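Local coordinates for FAD:protein FMN transferase (Pseudomonas stutzeri ATCC 14405 = CCUG 16156, PDB 5MGY), which probably transfers FMN from FAD onto a threonine side chain of target proteins, in a magnesium-dependent reaction that releases AMP, at residues A[89-98]-A[269-280]; A[199-207]-A[297-308]. All blocks are in the same frame, centred on the assembly; numbering follows the deposited sequence.

Interaction 1 of 2, residues A[89-98]-A[269-280]. With MG (magnesium ion), chain I.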
loop_
_atom_site.group_PDB
_atom_site.type_symbol
_atom_site.label_atom_id
_atom_site.label_comp_id
_atom_site.label_asym_id
_atom_site.label_seq_id
_atom_site.Cartn_x
_atom_site.Cartn_y
_atom_site.Cartn_z
ATOM N N GLN A 89 1.798 -4.796 -13.619
ATOM C CA GLN A 89 2.275 -3.562 -14.170
ATOM C C GLN A 89 3.233 -2.963 -13.182
ATOM O O GLN A 89 4.315 -2.521 -13.525
ATOM C CB GLN A 89 1.107 -2.617 -14.377
ATOM C CG GLN A 89 1.465 -1.317 -15.057
ATOM C CD GLN A 89 1.803 -1.548 -16.523
ATOM O OE1 GLN A 89 0.965 -1.997 -17.272
ATOM N NE2 GLN A 89 3.032 -1.254 -16.924
ATOM N N LEU A 90 2.840 -2.947 -11.931
ATOM C CA LEU A 90 3.738 -2.484 -10.912
ATOM C C LEU A 90 5.049 -3.261 -10.972
ATOM O O LEU A 90 6.106 -2.693 -10.840
ATOM C CB LEU A 90 3.104 -2.647 -9.547
ATOM C CG LEU A 90 2.144 -1.540 -9.176
ATOM C CD1 LEU A 90 1.275 -1.982 -8.009
ATOM C CD2 LEU A 90 2.928 -0.285 -8.786
ATOM N N SER A 91 4.970 -4.565 -11.182
ATOM C CA SER A 91 6.190 -5.380 -11.242
ATOM C C SER A 91 7.063 -4.913 -12.381
ATOM O O SER A 91 8.245 -4.623 -12.173
ATOM C CB SER A 91 5.917 -6.880 -11.411
ATOM O OG SER A 91 7.150 -7.588 -11.496
ATOM N N ALA A 92 6.469 -4.816 -13.567
ATOM C CA ALA A 92 7.192 -4.316 -14.737
ATOM C C ALA A 92 7.800 -2.882 -14.503
ATOM O O ALA A 92 8.989 -2.655 -14.714
ATOM C CB ALA A 92 6.303 -4.362 -15.973
ATOM N N ASP A 93 7.013 -1.945 -14.003
ATOM C CA ASP A 93 7.506 -0.602 -13.803
ATOM C C ASP A 93 8.596 -0.497 -12.734
ATOM O O ASP A 93 9.355 0.451 -12.779
ATOM C CB ASP A 93 6.358 0.327 -13.408
ATOM C CG ASP A 93 5.267 0.395 -14.458
ATOM O OD1 ASP A 93 5.472 -0.151 -15.572
ATOM O OD2 ASP A 93 4.194 0.982 -14.150
ATOM N N SER A 94 8.686 -1.440 -11.800
ATOM C CA SER A 94 9.654 -1.348 -10.695
ATOM C C SER A 94 10.783 -2.388 -10.791
ATOM O O SER A 94 11.333 -2.777 -9.771
ATOM C CB SER A 94 8.922 -1.508 -9.366
ATOM O OG SER A 94 8.605 -2.873 -9.143
ATOM N N ASP A 95 11.099 -2.853 -12.008
ATOM C CA ASP A 95 12.137 -3.849 -12.236
ATOM C C ASP A 95 12.056 -5.041 -11.305
ATOM O O ASP A 95 13.073 -5.454 -10.812
ATOM C CB ASP A 95 13.522 -3.209 -12.110
ATOM C CG ASP A 95 13.804 -2.184 -13.208
ATOM O OD1 ASP A 95 13.271 -2.285 -14.329
ATOM O OD2 ASP A 95 14.599 -1.267 -12.966
ATOM N N GLY A 96 10.844 -5.566 -11.058
ATOM C CA GLY A 96 10.609 -6.748 -10.196
ATOM C C GLY A 96 10.658 -6.543 -8.680
ATOM O O GLY A 96 10.513 -7.462 -7.894
ATOM N N ALA A 97 10.881 -5.325 -8.239
ATOM C CA ALA A 97 10.869 -5.058 -6.794
ATOM C C ALA A 97 9.466 -5.284 -6.171
ATOM O O ALA A 97 9.362 -5.608 -5.010
ATOM C CB ALA A 97 11.363 -3.649 -6.525
ATOM N N PHE A 98 8.430 -5.104 -6.972
ATOM C CA PHE A 98 7.063 -5.385 -6.570
ATOM C C PHE A 98 6.700 -6.796 -6.988
ATOM O O PHE A 98 6.730 -7.107 -8.189
ATOM C CB PHE A 98 6.051 -4.390 -7.200
ATOM C CG PHE A 98 4.649 -4.600 -6.733
ATOM C CD1 PHE A 98 4.158 -3.921 -5.630
ATOM C CD2 PHE A 98 3.837 -5.554 -7.333
ATOM C CE1 PHE A 98 2.871 -4.152 -5.153
ATOM C CE2 PHE A 98 2.560 -5.801 -6.851
ATOM C CZ PHE A 98 2.074 -5.096 -5.761
ATOM N N ARG A 269 -1.506 2.592 -6.807
ATOM C CA ARG A 269 -0.113 2.862 -7.279
ATOM C C ARG A 269 0.838 3.411 -6.211
ATOM O O ARG A 269 1.950 2.892 -6.060
ATOM C CB ARG A 269 -0.117 3.735 -8.568
ATOM C CG ARG A 269 -0.627 2.860 -9.716
ATOM C CD ARG A 269 -0.207 3.173 -11.125
ATOM N NE ARG A 269 1.251 3.178 -11.396
ATOM C CZ ARG A 269 1.992 2.145 -11.773
ATOM N NH1 ARG A 269 3.267 2.330 -12.044
ATOM N NH2 ARG A 269 1.500 0.925 -11.847
ATOM N N ALA A 270 0.376 4.360 -5.411
ATOM C CA ALA A 270 1.215 4.846 -4.329
ATOM C C ALA A 270 1.563 3.744 -3.326
ATOM O O ALA A 270 2.650 3.701 -2.836
ATOM C CB ALA A 270 0.567 6.037 -3.607
ATOM N N ASP A 271 0.628 2.852 -3.028
ATOM C CA ASP A 271 0.811 1.813 -2.004
ATOM C C ASP A 271 1.826 0.805 -2.542
ATOM O O ASP A 271 2.638 0.225 -1.773
ATOM C CB ASP A 271 -0.587 1.191 -1.635
ATOM C CG ASP A 271 -0.611 0.411 -0.290
ATOM O OD1 ASP A 271 -1.642 -0.280 -0.020
ATOM O OD2 ASP A 271 0.381 0.433 0.485
ATOM N N GLY A 272 1.746 0.617 -3.869
ATOM C CA GLY A 272 2.535 -0.345 -4.563
ATOM C C GLY A 272 3.960 0.142 -4.704
ATOM O O GLY A 272 4.909 -0.542 -4.276
ATOM N N LEU A 273 4.106 1.322 -5.322
ATOM C CA LEU A 273 5.430 1.940 -5.550
ATOM C C LEU A 273 6.102 2.197 -4.227
ATOM O O LEU A 273 7.225 1.830 -4.017
ATOM C CB LEU A 273 5.333 3.220 -6.347
ATOM C CG LEU A 273 4.757 3.004 -7.775
ATOM C CD1 LEU A 273 4.501 4.356 -8.446
ATOM C CD2 LEU A 273 5.664 2.154 -8.634
ATOM N N SER A 274 5.402 2.753 -3.294
ATOM C CA SER A 274 5.920 2.801 -1.939
ATOM C C SER A 274 6.545 1.487 -1.455
ATOM O O SER A 274 7.640 1.492 -0.928
ATOM C CB SER A 274 4.812 3.220 -0.958
ATOM O OG SER A 274 5.290 3.126 0.343
ATOM N N THR A 275 5.838 0.376 -1.614
ATOM C CA THR A 275 6.402 -0.941 -1.227
ATOM C C THR A 275 7.699 -1.300 -2.003
ATOM O O THR A 275 8.607 -1.925 -1.432
ATOM C CB THR A 275 5.334 -2.069 -1.378
ATOM O OG1 THR A 275 4.289 -1.846 -0.433
ATOM C CG2 THR A 275 5.903 -3.456 -1.104
ATOM N N ALA A 276 7.725 -0.931 -3.283
ATOM C CA ALA A 276 8.798 -1.261 -4.212
ATOM C C ALA A 276 10.060 -0.471 -3.890
ATOM O O ALA A 276 11.198 -0.997 -3.970
ATOM C CB ALA A 276 8.376 -0.921 -5.630
ATOM N N LEU A 277 9.844 0.802 -3.559
ATOM C CA LEU A 277 10.923 1.710 -3.209
ATOM C C LEU A 277 11.582 1.262 -1.927
ATOM O O LEU A 277 12.792 1.307 -1.842
ATOM C CB LEU A 277 10.427 3.164 -3.100
ATOM C CG LEU A 277 10.044 3.721 -4.446
ATOM C CD1 LEU A 277 9.699 5.190 -4.334
ATOM C CD2 LEU A 277 11.161 3.501 -5.486
ATOM N N MET A 278 10.809 0.789 -0.961
ATOM C CA MET A 278 11.361 0.291 0.293
ATOM C C MET A 278 12.089 -1.050 0.087
ATOM O O MET A 278 12.988 -1.392 0.868
ATOM C CB MET A 278 10.257 0.137 1.331
ATOM C CG MET A 278 10.640 -0.628 2.593
ATOM S SD MET A 278 11.928 0.122 3.597
ATOM C CE MET A 278 11.017 1.411 4.405
ATOM N N VAL A 279 11.677 -1.830 -0.908
ATOM C CA VAL A 279 12.432 -2.997 -1.233
ATOM C C VAL A 279 13.764 -2.492 -1.733
ATOM O O VAL A 279 14.783 -2.917 -1.247
ATOM C CB VAL A 279 11.722 -3.894 -2.281
ATOM C CG1 VAL A 279 12.672 -4.941 -2.900
ATOM C CG2 VAL A 279 10.481 -4.526 -1.631
ATOM N N LEU A 280 13.736 -1.575 -2.683
ATOM C CA LEU A 280 14.926 -1.231 -3.486
ATOM C C LEU A 280 16.024 -0.585 -2.649
ATOM O O LEU A 280 17.214 -0.817 -2.882
ATOM C CB LEU A 280 14.565 -0.307 -4.699
ATOM C CG LEU A 280 13.994 -1.014 -5.934
ATOM C CD1 LEU A 280 13.502 0.017 -6.940
ATOM C CD2 LEU A 280 15.018 -1.966 -6.548
HETATM MG MG MG I . 2.113 -1.186 0.675
#
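Leu-90 and Arg-269 run antiparallel past one another, Leu-90 laying its CD2 over one face of the guanidinium, 3.6 Å from Arg-269 NH2. The same methyl meets Leu-273 CD2, while the other branch, CD1, sits above a face of the Phe-98 ring, offset toward its rim, and reaches the backbone of Gly-272. Arg-269, bent at chi3 (58°), brings NH1 to 2.7 Å from Asp-93 OD2; this salt bridge includes only a weak hydrogen bond, the carboxylate and guanidinium planes lying 68° apart. Asp-93 OD1 is held separately on its syn side by Gln-89 NE2, so each carboxylate oxygen has its own partner. Beyond the helix end, Ser-94 OG bonds to Leu-90 O and accepts from Phe-98 N at 3.1 Å, bracing the type I' turn from Ser-94 to Ala-97. That turn sets Ala-97 CB against Ala-276, Val-279 and Leu-280, 3.8 Å from Leu-280 CG. With CG anti to the backbone N, the Phe-98 ring comes up edge-on to the glycine, with CD1 3.7 Å from Gly-272 O. The end of helix 78-93 and its following turn thus pack on helix 267-292, whose Asp-271 OD2 and Thr-275 OG1, at 2.4 and 2.5 Å, hold the magnesium ion together with Ser-157 O, beside Phe-98, in the metal site of this ApbE-family protein.

Interaction 2 of 2, residues A[199-207]-A[297-308]; sequences WRIAIEAPR and FFVVREGQGFVT
Ile-203 is where strand 199-205 first meets the second segment: its CG2 branch, anti to the backbone N, passes alongside the Phe-297 ring and comes within 3.6 Å of Phe-297 CD2. The two side chains run in opposite directions. One residue on, Glu-204 contributes its backbone, with the carbonyl O 3.4 Å from Phe-297 CE2 and also near Val-299 CG2, whereas its carboxylate turns to Tyr-230 OH, with a weak hydrogen bond from OE1. Ala-205 follows on the same aromatic side chain, CB lying 3.7 Å from Phe-297 CZ, so three successive residues trace the ring obliquely from CD2 to CZ. The ring reaches them because its CG stands anti to the backbone N (chi1 -180°). Ala-205 CA also rests against the methyl of Thr-308. Pro-206 then carries the contact onto both strands of the hairpin: Pro-206 CD abuts Val-299 CG1 at 3.9 Å, and CB crosses the Phe-306 side chain, 3.8 Å from CD2. At Arg-207 the backbone passes near Phe-306.

No hydrogen bond joins the two segments, which are held by van der Waals contact alone. Strand 199-205 instead pairs antiparallel with strand 213-219, and the C-terminal end of this strand, from Ile-203 on, and the following Pro-206 rest on the last strands of the eight-stranded antiparallel sheet, 295-301 and the outermost 306-310. Tyr-230 meets Phe-306 edge-to-face, and on strand 295-301 Phe-298 packs against Leu-277 and Leu-286 of helix 267-292.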
loop_
_atom_site.group_PDB
_atom_site.type_symbol
_atom_site.label_atom_id
_atom_site.label_comp_id
_atom_site.label_asym_id
_atom_site.label_seq_id
_atom_site.Cartn_x
_atom_site.Cartn_y
_atom_site.Cartn_z
ATOM N N TRP A 199 -7.301 20.280 1.919
ATOM C CA TRP A 199 -6.915 19.120 2.687
ATOM C C TRP A 199 -5.361 19.022 2.743
ATOM O O TRP A 199 -4.655 19.119 1.743
ATOM C CB TRP A 199 -7.505 17.870 2.049
ATOM C CG TRP A 199 -9.018 17.864 1.949
ATOM C CD1 TRP A 199 -9.749 18.021 0.805
ATOM C CD2 TRP A 199 -9.953 17.623 3.005
ATOM N NE1 TRP A 199 -11.073 17.922 1.086
ATOM C CE2 TRP A 199 -11.233 17.661 2.424
ATOM C CE3 TRP A 199 -9.826 17.315 4.363
ATOM C CZ2 TRP A 199 -12.403 17.460 3.166
ATOM C CZ3 TRP A 199 -10.974 17.118 5.105
ATOM C CH2 TRP A 199 -12.259 17.216 4.504
ATOM N N ARG A 200 -4.840 18.811 3.936
ATOM C CA ARG A 200 -3.419 18.741 4.127
ATOM C C ARG A 200 -2.986 17.508 4.875
ATOM O O ARG A 200 -3.661 17.062 5.835
ATOM C CB ARG A 200 -3.009 19.930 4.963
ATOM C CG ARG A 200 -3.460 21.284 4.433
ATOM C CD ARG A 200 -2.848 22.359 5.303
ATOM N NE ARG A 200 -2.288 23.392 4.451
ATOM C CZ ARG A 200 -2.754 24.629 4.373
ATOM N NH1 ARG A 200 -3.815 25.013 5.102
ATOM N NH2 ARG A 200 -2.178 25.480 3.536
ATOM N N ILE A 201 -1.859 16.958 4.458
ATOM C CA ILE A 201 -1.241 15.894 5.211
ATOM C C ILE A 201 0.168 16.405 5.612
ATOM O O ILE A 201 0.739 17.350 5.013
ATOM C CB ILE A 201 -1.291 14.541 4.414
ATOM C CG1 ILE A 201 -1.001 13.288 5.277
ATOM C CG2 ILE A 201 -0.299 14.536 3.262
ATOM C CD1 ILE A 201 -1.868 13.045 6.514
ATOM N N ALA A 202 0.696 15.782 6.666
ATOM C CA ALA A 202 2.093 15.946 7.101
ATOM C C ALA A 202 2.931 14.695 6.795
ATOM O O ALA A 202 2.549 13.580 7.179
ATOM C CB ALA A 202 2.119 16.201 8.601
ATOM N N ILE A 203 4.072 14.872 6.133
ATOM C CA ILE A 203 5.039 13.811 6.036
ATOM C C ILE A 203 6.087 14.075 7.113
ATOM O O ILE A 203 6.556 15.230 7.238
ATOM C CB ILE A 203 5.664 13.787 4.652
ATOM C CG1 ILE A 203 4.569 13.551 3.618
ATOM C CG2 ILE A 203 6.704 12.670 4.572
ATOM C CD1 ILE A 203 4.872 13.976 2.204
ATOM N N GLU A 204 6.443 13.022 7.868
ATOM C CA GLU A 204 7.529 13.125 8.849
ATOM C C GLU A 204 8.906 13.271 8.161
ATOM O O GLU A 204 9.203 12.607 7.139
ATOM C CB GLU A 204 7.555 11.919 9.798
ATOM C CG GLU A 204 6.420 11.835 10.801
ATOM C CD GLU A 204 6.375 13.036 11.731
ATOM O OE1 GLU A 204 7.269 13.221 12.597
ATOM O OE2 GLU A 204 5.437 13.803 11.580
ATOM N N ALA A 205 9.733 14.121 8.751
ATOM C CA ALA A 205 10.940 14.616 8.091
ATOM C C ALA A 205 12.040 14.858 9.131
ATOM O O ALA A 205 12.535 15.974 9.322
ATOM C CB ALA A 205 10.620 15.879 7.297
ATOM N N PRO A 206 12.446 13.791 9.789
ATOM C CA PRO A 206 13.282 13.956 10.938
ATOM C C PRO A 206 14.644 14.578 10.678
ATOM O O PRO A 206 15.195 14.560 9.583
ATOM C CB PRO A 206 13.443 12.527 11.497
ATOM C CG PRO A 206 12.530 11.709 10.735
ATOM C CD PRO A 206 12.329 12.390 9.437
ATOM N N ARG A 207 15.184 15.107 11.782
ATOM C CA ARG A 207 16.445 15.763 11.795
ATOM C C ARG A 207 17.140 15.137 12.932
ATOM O O ARG A 207 17.442 13.955 12.820
ATOM C CB ARG A 207 16.196 17.208 12.011
ATOM C CG ARG A 207 17.261 18.124 11.480
ATOM C CD ARG A 207 17.136 19.530 12.068
ATOM N NE ARG A 207 17.519 20.481 11.038
ATOM C CZ ARG A 207 17.118 21.741 10.897
ATOM N NH1 ARG A 207 16.251 22.334 11.707
ATOM N NH2 ARG A 207 17.622 22.401 9.881
ATOM N N PHE A 297 9.414 10.851 -1.266
ATOM C CA PHE A 297 10.149 11.507 -0.187
ATOM C C PHE A 297 10.725 10.407 0.704
ATOM O O PHE A 297 9.980 9.725 1.415
ATOM C CB PHE A 297 9.176 12.379 0.604
ATOM C CG PHE A 297 9.786 13.133 1.749
ATOM C CD1 PHE A 297 10.191 14.473 1.544
ATOM C CD2 PHE A 297 9.920 12.567 3.024
ATOM C CE1 PHE A 297 10.730 15.227 2.583
ATOM C CE2 PHE A 297 10.467 13.318 4.063
ATOM C CZ PHE A 297 10.892 14.641 3.839
ATOM N N PHE A 298 12.037 10.232 0.662
ATOM C CA PHE A 298 12.738 9.180 1.382
ATOM C C PHE A 298 13.257 9.570 2.774
ATOM O O PHE A 298 13.616 10.689 2.980
ATOM C CB PHE A 298 13.944 8.790 0.565
ATOM C CG PHE A 298 13.630 8.182 -0.726
ATOM C CD1 PHE A 298 13.894 6.834 -0.954
ATOM C CD2 PHE A 298 13.070 8.923 -1.732
ATOM C CE1 PHE A 298 13.595 6.251 -2.167
ATOM C CE2 PHE A 298 12.774 8.333 -2.947
ATOM C CZ PHE A 298 13.032 6.998 -3.169
ATOM N N VAL A 299 13.278 8.644 3.734
ATOM C CA VAL A 299 13.888 8.888 5.033
ATOM C C VAL A 299 14.963 7.844 5.283
ATOM O O VAL A 299 14.687 6.695 5.634
ATOM C CB VAL A 299 12.883 8.919 6.187
ATOM C CG1 VAL A 299 13.569 9.315 7.475
ATOM C CG2 VAL A 299 11.839 9.977 5.904
ATOM N N VAL A 300 16.203 8.296 5.125
ATOM C CA VAL A 300 17.387 7.474 5.236
ATOM C C VAL A 300 18.078 7.795 6.535
ATOM O O VAL A 300 18.305 8.999 6.918
ATOM C CB VAL A 300 18.369 7.731 4.093
ATOM C CG1 VAL A 300 19.458 6.682 4.141
ATOM C CG2 VAL A 300 17.651 7.757 2.758
ATOM N N ARG A 301 18.327 6.685 7.223
ATOM C CA ARG A 301 18.990 6.640 8.493
ATOM C C ARG A 301 20.465 6.663 8.204
ATOM O O ARG A 301 21.022 5.747 7.625
ATOM C CB ARG A 301 18.611 5.357 9.188
ATOM C CG ARG A 301 19.625 4.825 10.151
ATOM C CD ARG A 301 19.757 5.713 11.338
ATOM N NE ARG A 301 18.961 5.282 12.481
ATOM C CZ ARG A 301 19.510 5.073 13.696
ATOM N NH1 ARG A 301 18.775 4.733 14.720
ATOM N NH2 ARG A 301 20.796 5.181 13.916
ATOM N N GLU A 302 21.072 7.757 8.589
ATOM C CA GLU A 302 22.487 7.968 8.351
ATOM C C GLU A 302 23.130 8.459 9.625
ATOM O O GLU A 302 22.638 9.389 10.242
ATOM C CB GLU A 302 22.635 8.967 7.184
ATOM C CG GLU A 302 24.027 9.294 6.710
ATOM C CD GLU A 302 24.711 8.272 5.785
ATOM O OE1 GLU A 302 24.164 7.664 4.823
ATOM O OE2 GLU A 302 25.888 8.089 6.055
ATOM N N GLY A 303 24.212 7.811 10.028
ATOM C CA GLY A 303 24.981 8.212 11.197
ATOM C C GLY A 303 24.209 8.583 12.455
ATOM O O GLY A 303 24.318 9.706 12.970
ATOM N N GLN A 304 23.428 7.637 12.954
ATOM C CA GLN A 304 22.636 7.830 14.195
ATOM C C GLN A 304 21.781 9.089 14.127
ATOM O O GLN A 304 21.815 9.948 14.992
ATOM C CB GLN A 304 23.506 7.813 15.446
ATOM C CG GLN A 304 23.917 6.417 15.848
ATOM C CD GLN A 304 24.565 6.326 17.196
ATOM O OE1 GLN A 304 24.622 5.233 17.740
ATOM N NE2 GLN A 304 25.085 7.445 17.734
ATOM N N GLY A 305 21.074 9.197 13.021
ATOM C CA GLY A 305 20.222 10.327 12.725
ATOM C C GLY A 305 19.482 10.028 11.433
ATOM O O GLY A 305 19.475 8.885 10.920
ATOM N N PHE A 306 18.810 11.051 10.903
ATOM C CA PHE A 306 18.127 10.845 9.628
ATOM C C PHE A 306 18.415 11.889 8.574
ATOM O O PHE A 306 18.546 13.056 8.887
ATOM C CB PHE A 306 16.632 10.742 9.867
ATOM C CG PHE A 306 16.233 9.526 10.620
ATOM C CD1 PHE A 306 16.263 8.267 10.023
ATOM C CD2 PHE A 306 15.820 9.611 11.929
ATOM C CE1 PHE A 306 15.893 7.127 10.714
ATOM C CE2 PHE A 306 15.466 8.461 12.622
ATOM C CZ PHE A 306 15.483 7.217 12.011
ATOM N N VAL A 307 18.520 11.453 7.329
ATOM C CA VAL A 307 18.575 12.387 6.197
ATOM C C VAL A 307 17.354 12.195 5.336
ATOM O O VAL A 307 16.902 11.081 5.192
ATOM C CB VAL A 307 19.846 12.227 5.351
ATOM C CG1 VAL A 307 21.043 12.666 6.168
ATOM C CG2 VAL A 307 20.016 10.805 4.802
ATOM N N THR A 308 16.842 13.259 4.723
ATOM C CA THR A 308 15.671 13.180 3.834
ATOM C C THR A 308 15.971 13.556 2.381
ATOM O O THR A 308 16.690 14.481 2.074
ATOM C CB THR A 308 14.444 14.033 4.381
ATOM O OG1 THR A 308 14.734 15.448 4.368
ATOM C CG2 THR A 308 14.041 13.624 5.821
#

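The centres of interactions 1 and 2 lie 20 Å apart, but helix 267-292 and strand 295-301 follow one another in the chain and tie them together. Along the sequence the segments alternate: 89-98, 199-207, 269-280, then 297-308. On strand 295-301, neighbouring Phe-297 and Phe-298 point to opposite faces of the large sheet, Phe-297 to 199-207 and Phe-298 to helix 267-292. Interaction 1 packs the end of helix 78-93 and the turn after it on helix 267-292 beside the magnesium site, whereas interaction 2 lies away from that site. The bridge is direct: Leu-277 CD1 lies 4.0 Å from Phe-298 CZ, placing the metal-bearing helix against strand 295-301, one arm of the hairpin that segment 199-207 touches.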